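Local coordinates for protein probable fimbrial chaperone YadV (PDB 5GHU) that probably acts as a periplasmic folding chaperone for pilin subunits in chaperone-usher assembly of fimbriae, at residues V21-K26 against S60-K65; F53-P58 against Q68-M73. All coordinates share one frame; numbering follows the deposited sequence.

Contact 1: V21-K26 against S60-K65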
loop_
_atom_site.group_PDB
_atom_site.type_symbol
_atom_site.label_atom_id
_atom_site.label_comp_id
_atom_site.label_asym_id
_atom_site.label_seq_id
_atom_site.Cartn_x
_atom_site.Cartn_y
_atom_site.Cartn_z
ATOM N N VAL A 21 11.713 10.884 0.407
ATOM C CA VAL A 21 11.490 9.874 -0.627
ATOM C C VAL A 21 12.327 10.286 -1.819
ATOM O O VAL A 21 12.316 11.449 -2.193
ATOM C CB VAL A 21 10.011 9.809 -1.058
ATOM C CG1 VAL A 21 9.838 8.836 -2.219
ATOM C CG2 VAL A 21 9.160 9.373 0.123
ATOM N N ARG A 22 13.001 9.338 -2.450
ATOM C CA ARG A 22 13.871 9.694 -3.572
ATOM C C ARG A 22 13.250 9.362 -4.932
ATOM O O ARG A 22 12.668 8.283 -5.119
ATOM C CB ARG A 22 15.197 8.957 -3.411
ATOM C CG ARG A 22 16.188 9.221 -4.511
ATOM C CD ARG A 22 16.730 10.645 -4.459
ATOM N NE ARG A 22 17.711 10.837 -5.528
ATOM C CZ ARG A 22 18.561 11.867 -5.590
ATOM N NH1 ARG A 22 19.428 11.977 -6.597
ATOM N NH2 ARG A 22 18.508 12.813 -4.652
ATOM N N LEU A 23 13.351 10.325 -5.843
ATOM C CA LEU A 23 12.989 10.166 -7.257
ATOM C C LEU A 23 14.256 10.133 -8.121
ATOM O O LEU A 23 15.221 10.902 -7.890
ATOM C CB LEU A 23 12.118 11.322 -7.715
ATOM C CG LEU A 23 10.912 11.589 -6.806
ATOM C CD1 LEU A 23 10.139 12.772 -7.390
ATOM C CD2 LEU A 23 9.994 10.336 -6.673
ATOM N N GLU A 24 14.217 9.323 -9.182
ATOM C CA GLU A 24 15.299 9.300 -10.170
ATOM C C GLU A 24 14.698 9.330 -11.556
ATOM O O GLU A 24 13.725 8.631 -11.811
ATOM C CB GLU A 24 16.143 8.052 -10.043
ATOM C CG GLU A 24 16.873 7.948 -8.712
ATOM C CD GLU A 24 18.076 8.915 -8.638
ATOM O OE1 GLU A 24 18.619 9.280 -9.696
ATOM O OE2 GLU A 24 18.457 9.304 -7.517
ATOM N N ASN A 25 15.303 10.100 -12.444
ATOM C CA ASN A 25 14.908 10.134 -13.853
ATOM C C ASN A 25 15.793 9.174 -14.632
ATOM O O ASN A 25 16.943 9.482 -14.926
ATOM C CB ASN A 25 15.004 11.555 -14.396
ATOM C CG ASN A 25 14.527 11.666 -15.841
ATOM O OD1 ASN A 25 14.240 10.651 -16.487
ATOM N ND2 ASN A 25 14.477 12.897 -16.363
ATOM N N LYS A 26 15.265 7.997 -14.940
ATOM C CA LYS A 26 16.015 6.968 -15.661
ATOM C C LYS A 26 15.995 7.199 -17.167
ATOM O O LYS A 26 16.638 6.459 -17.904
ATOM C CB LYS A 26 15.450 5.574 -15.368
ATOM C CG LYS A 26 15.405 5.188 -13.890
ATOM C CD LYS A 26 16.797 5.081 -13.271
ATOM C CE LYS A 26 17.584 3.908 -13.859
ATOM N NZ LYS A 26 18.999 3.823 -13.373
ATOM N N SER A 60 9.476 19.918 -9.477
ATOM C CA SER A 60 10.888 20.044 -9.776
ATOM C C SER A 60 11.191 19.667 -11.212
ATOM O O SER A 60 10.410 18.971 -11.864
ATOM C CB SER A 60 11.723 19.189 -8.810
ATOM O OG SER A 60 11.103 17.968 -8.525
ATOM N N ARG A 61 12.312 20.190 -11.718
ATOM C CA ARG A 61 12.872 19.747 -12.979
ATOM C C ARG A 61 13.977 18.737 -12.681
ATOM O O ARG A 61 14.960 19.082 -12.028
ATOM C CB ARG A 61 13.427 20.937 -13.784
ATOM C CG ARG A 61 13.989 20.566 -15.134
ATOM C CD ARG A 61 14.138 21.792 -16.057
ATOM N NE ARG A 61 14.573 23.002 -15.355
ATOM C CZ ARG A 61 13.782 24.043 -15.088
ATOM N NH1 ARG A 61 12.509 24.029 -15.466
ATOM N NH2 ARG A 61 14.261 25.103 -14.445
ATOM N N ILE A 62 13.813 17.511 -13.169
ATOM C CA ILE A 62 14.790 16.441 -12.962
ATOM C C ILE A 62 15.429 16.085 -14.295
ATOM O O ILE A 62 14.752 15.582 -15.199
ATOM C CB ILE A 62 14.158 15.198 -12.375
ATOM C CG1 ILE A 62 13.263 15.548 -11.179
ATOM C CG2 ILE A 62 15.283 14.225 -11.958
ATOM C CD1 ILE A 62 12.577 14.324 -10.484
ATOM N N ASP A 63 16.725 16.359 -14.433
ATOM C CA ASP A 63 17.415 16.098 -15.695
ATOM C C ASP A 63 17.571 14.617 -15.912
ATOM O O ASP A 63 17.427 13.836 -14.969
ATOM C CB ASP A 63 18.782 16.751 -15.702
ATOM C CG ASP A 63 18.715 18.186 -16.116
ATOM O OD1 ASP A 63 17.766 18.524 -16.842
ATOM O OD2 ASP A 63 19.585 18.973 -15.701
ATOM N N ALA A 64 17.817 14.232 -17.154
ATOM C CA ALA A 64 18.073 12.840 -17.477
ATOM C C ALA A 64 19.168 12.293 -16.567
ATOM O O ALA A 64 20.210 12.935 -16.378
ATOM C CB ALA A 64 18.489 12.695 -18.929
ATOM N N LYS A 65 18.923 11.113 -16.008
ATOM C CA LYS A 65 19.925 10.405 -15.220
ATOM C C LYS A 65 20.293 11.171 -13.962
ATOM O O LYS A 65 21.345 10.949 -13.379
ATOM C CB LYS A 65 21.183 10.145 -16.054
ATOM C CG LYS A 65 20.901 9.571 -17.424
ATOM C CD LYS A 65 20.274 8.179 -17.365
ATOM C CE LYS A 65 19.825 7.763 -18.774
ATOM N NZ LYS A 65 19.246 6.395 -18.786
#

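Contact 2: F53-P58 against Q68-M73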
loop_
_atom_site.group_PDB
_atom_site.type_symbol
_atom_site.label_atom_id
_atom_site.label_comp_id
_atom_site.label_asym_id
_atom_site.label_seq_id
_atom_site.Cartn_x
_atom_site.Cartn_y
_atom_site.Cartn_z
ATOM N N PHE A 53 -0.246 16.918 5.242
ATOM C CA PHE A 53 1.159 16.743 4.862
ATOM C C PHE A 53 1.546 17.798 3.826
ATOM O O PHE A 53 0.698 18.312 3.111
ATOM C CB PHE A 53 1.420 15.368 4.267
ATOM C CG PHE A 53 1.228 14.222 5.229
ATOM C CD1 PHE A 53 -0.025 13.654 5.381
ATOM C CD2 PHE A 53 2.299 13.732 5.988
ATOM C CE1 PHE A 53 -0.233 12.600 6.273
ATOM C CE2 PHE A 53 2.104 12.669 6.879
ATOM C CZ PHE A 53 0.836 12.104 7.002
ATOM N N THR A 54 2.827 18.108 3.747
ATOM C CA THR A 54 3.377 18.821 2.597
ATOM C C THR A 54 4.427 17.909 1.931
ATOM O O THR A 54 4.961 16.999 2.571
ATOM C CB THR A 54 4.012 20.157 2.994
ATOM O OG1 THR A 54 5.018 19.950 3.981
ATOM C CG2 THR A 54 2.969 21.101 3.566
ATOM N N ALA A 55 4.664 18.133 0.642
ATOM C CA ALA A 55 5.704 17.418 -0.112
ATOM C C ALA A 55 6.496 18.474 -0.817
ATOM O O ALA A 55 5.933 19.235 -1.633
ATOM C CB ALA A 55 5.084 16.446 -1.102
ATOM N N THR A 56 7.786 18.567 -0.513
ATOM C CA THR A 56 8.565 19.636 -1.103
ATOM C C THR A 56 9.896 19.122 -1.642
ATOM O O THR A 56 10.556 18.284 -1.057
ATOM C CB THR A 56 8.797 20.761 -0.101
ATOM O OG1 THR A 56 9.478 20.233 1.031
ATOM C CG2 THR A 56 7.459 21.340 0.346
ATOM N N PRO A 57 10.260 19.611 -2.822
ATOM C CA PRO A 57 9.542 20.598 -3.636
ATOM C C PRO A 57 8.344 19.949 -4.340
ATOM O O PRO A 57 8.427 18.823 -4.829
ATOM C CB PRO A 57 10.617 21.055 -4.635
ATOM C CG PRO A 57 11.517 19.875 -4.766
ATOM C CD PRO A 57 11.541 19.213 -3.436
ATOM N N PRO A 58 7.230 20.672 -4.420
ATOM C CA PRO A 58 6.053 20.095 -5.061
ATOM C C PRO A 58 6.222 19.972 -6.568
ATOM O O PRO A 58 5.590 19.111 -7.183
ATOM C CB PRO A 58 4.948 21.087 -4.701
ATOM C CG PRO A 58 5.666 22.365 -4.502
ATOM C CD PRO A 58 6.956 21.992 -3.851
ATOM N N GLN A 68 16.071 13.641 -7.398
ATOM C CA GLN A 68 15.543 14.679 -6.542
ATOM C C GLN A 68 14.989 13.998 -5.307
ATOM O O GLN A 68 14.204 13.060 -5.418
ATOM C CB GLN A 68 14.411 15.437 -7.254
ATOM C CG GLN A 68 13.689 16.482 -6.401
ATOM C CD GLN A 68 14.610 17.605 -5.999
ATOM O OE1 GLN A 68 15.226 18.253 -6.859
ATOM N NE2 GLN A 68 14.737 17.837 -4.700
ATOM N N THR A 69 15.389 14.469 -4.135
ATOM C CA THR A 69 14.765 14.013 -2.905
ATOM C C THR A 69 13.559 14.878 -2.566
ATOM O O THR A 69 13.643 16.100 -2.599
ATOM C CB THR A 69 15.755 14.041 -1.760
ATOM O OG1 THR A 69 16.795 13.130 -2.085
ATOM C CG2 THR A 69 15.093 13.551 -0.468
ATOM N N ILE A 70 12.438 14.217 -2.221
ATOM C CA ILE A 70 11.219 14.930 -1.837
ATOM C C ILE A 70 11.062 14.787 -0.330
ATOM O O ILE A 70 11.092 13.692 0.189
ATOM C CB ILE A 70 9.975 14.361 -2.543
ATOM C CG1 ILE A 70 10.188 14.380 -4.063
ATOM C CG2 ILE A 70 8.689 15.122 -2.139
ATOM C CD1 ILE A 70 10.402 15.780 -4.712
ATOM N N LYS A 71 10.839 15.889 0.358
ATOM C CA LYS A 71 10.668 15.834 1.798
ATOM C C LYS A 71 9.168 15.820 2.104
ATOM O O LYS A 71 8.411 16.711 1.670
ATOM C CB LYS A 71 11.375 17.043 2.459
ATOM C CG LYS A 71 11.005 17.249 3.933
ATOM C CD LYS A 71 11.768 18.410 4.543
ATOM C CE LYS A 71 13.227 18.042 4.766
ATOM N NZ LYS A 71 13.975 19.115 5.491
ATOM N N LEU A 72 8.723 14.811 2.842
ATOM C CA LEU A 72 7.311 14.709 3.205
ATOM C C LEU A 72 7.192 15.105 4.655
ATOM O O LEU A 72 7.959 14.633 5.495
ATOM C CB LEU A 72 6.778 13.299 2.996
ATOM C CG LEU A 72 7.024 12.733 1.610
ATOM C CD1 LEU A 72 6.577 11.234 1.621
ATOM C CD2 LEU A 72 6.309 13.567 0.513
ATOM N N MET A 73 6.249 15.981 4.959
ATOM C CA MET A 73 6.192 16.544 6.298
ATOM C C MET A 73 4.761 16.601 6.838
ATOM O O MET A 73 3.885 17.182 6.207
ATOM C CB MET A 73 6.806 17.931 6.304
ATOM C CG MET A 73 6.914 18.451 7.680
ATOM S SD MET A 73 7.802 20.018 7.780
ATOM C CE MET A 73 9.390 19.666 7.069
HETATM O O HOH W 1 7.476 19.020 2.975
HETATM O O HOH W 2 13.874 17.975 -0.542
#

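Contact 1: V21-K26 against S60-K65
I62 and N25 meet where strands 53-62 and 19-25 both end, in the PapD-like N-terminal domain, a case of a buried amide joining two chain segments that are not paired as strands. At I62 the side chain faces the segment 21-26. Its CD1 rests against L23 CB at 4.1 Å, and CG2, anti to the backbone N, packs on N25 CB at 3.6 Å. The carbonyl of I62 receives the amide of N25: ND2 lies 2.9 Å from I62 O in a fairly straight bond (158°), although the donor stands above the carbonyl plane. A chi1 of -177° sets N25 CG anti to its own backbone N, and I62 O lies in the amide plane. Both ends of the amide have further partners, since ND2 also donates to N29 O and OD1 accepts from G27 N, which should fix the rotation of this buried group. Past the strand end, D63 O sits 3.4 Å from N25 CB. K65 then closes the contact twice. Its backbone N donates to N25 O at 2.8 Å, in a bent bond (131°). Although its CB points away, the side chain bends at chi2 and its end comes back, NZ donating to K26 O at 2.8 Å from above the carbonyl plane. K26 NZ is 6.0 Å from K65 NZ, so this ammonium probably feels some like-charge repulsion. Around the pair, strand 3-5 meets N25 through I3, strand 31-38 receives L23 and I62 on V33, and strand 67-74 lies between strands 19-25 and 53-62 in the sheet.

Contact 2: F53-P58 against Q68-M73
T54 and T56 form antiparallel hydrogen-bonded pairs with M73 and K71, flanking the non-hydrogen-bonded pair A55-L72, in strands whose short axes run 169° apart and approach to 4.6 Å. This is a beta hairpin of the immunoglobulin-like PapD N-terminal domain, and it illustrates how the two faces of one ladder can differ in character. On one face A55 CB meets L72 CD2 at 3.5 Å, with I70 CG2 also near, at 4.0 Å. The other face carries T54, T56, K71 and M73. Here T54 lies alongside M73, its OG1 3.6 Å from M73 CB, and T56 runs alongside K71 in the same way. T54 OG1 sits between backbone N and carbonyl carbon (chi1 56°) and hydrogen-bonds to a water that donates to K71 O; in the conformer given, T56 OG1 shares this water. Where the strand 53-56 ends, the peptide before P57 is cis. The P57 ring and Q68 reach toward each other tip to tip, Q68 NE2 standing 3.7 Å from P57 CD, while I70 CD1 packs on the same CD atom. At the far end, the F53 ring packs among F88, Y74 and Y12. Back at Q68, the side chain bends at chi2 and NE2 donates to T69 O at 2.9 Å, from above that carbonyl plane. An alanine here would probably leave T69 O with one donor fewer and open a gap beside P57 CD and CG. A second water also donates to T69 O, at 2.8 Å.

Contact 1 and contact 2 share strand 53-62, but use it differently: its first part pairs edge to edge with strand 67-74 in contact 2, whereas its end and the residues that follow reach past that neighbour to strand 19-25 in contact 1. Their centres are 14 Å apart. Strand 67-74 is the bridge between them, for V21 O lies 2.8 Å from I70 N and L23 N lies 2.9 Å from Q68 O, both probable hydrogen bonds. Side chains continue the join, with V21 CG2 3.5 Å from L72 CD1. The two contacts thus show one sheet of the N-terminal domain held by successive ladders and by side-chain and backbone bonds where strands 19-25 and 53-62 end.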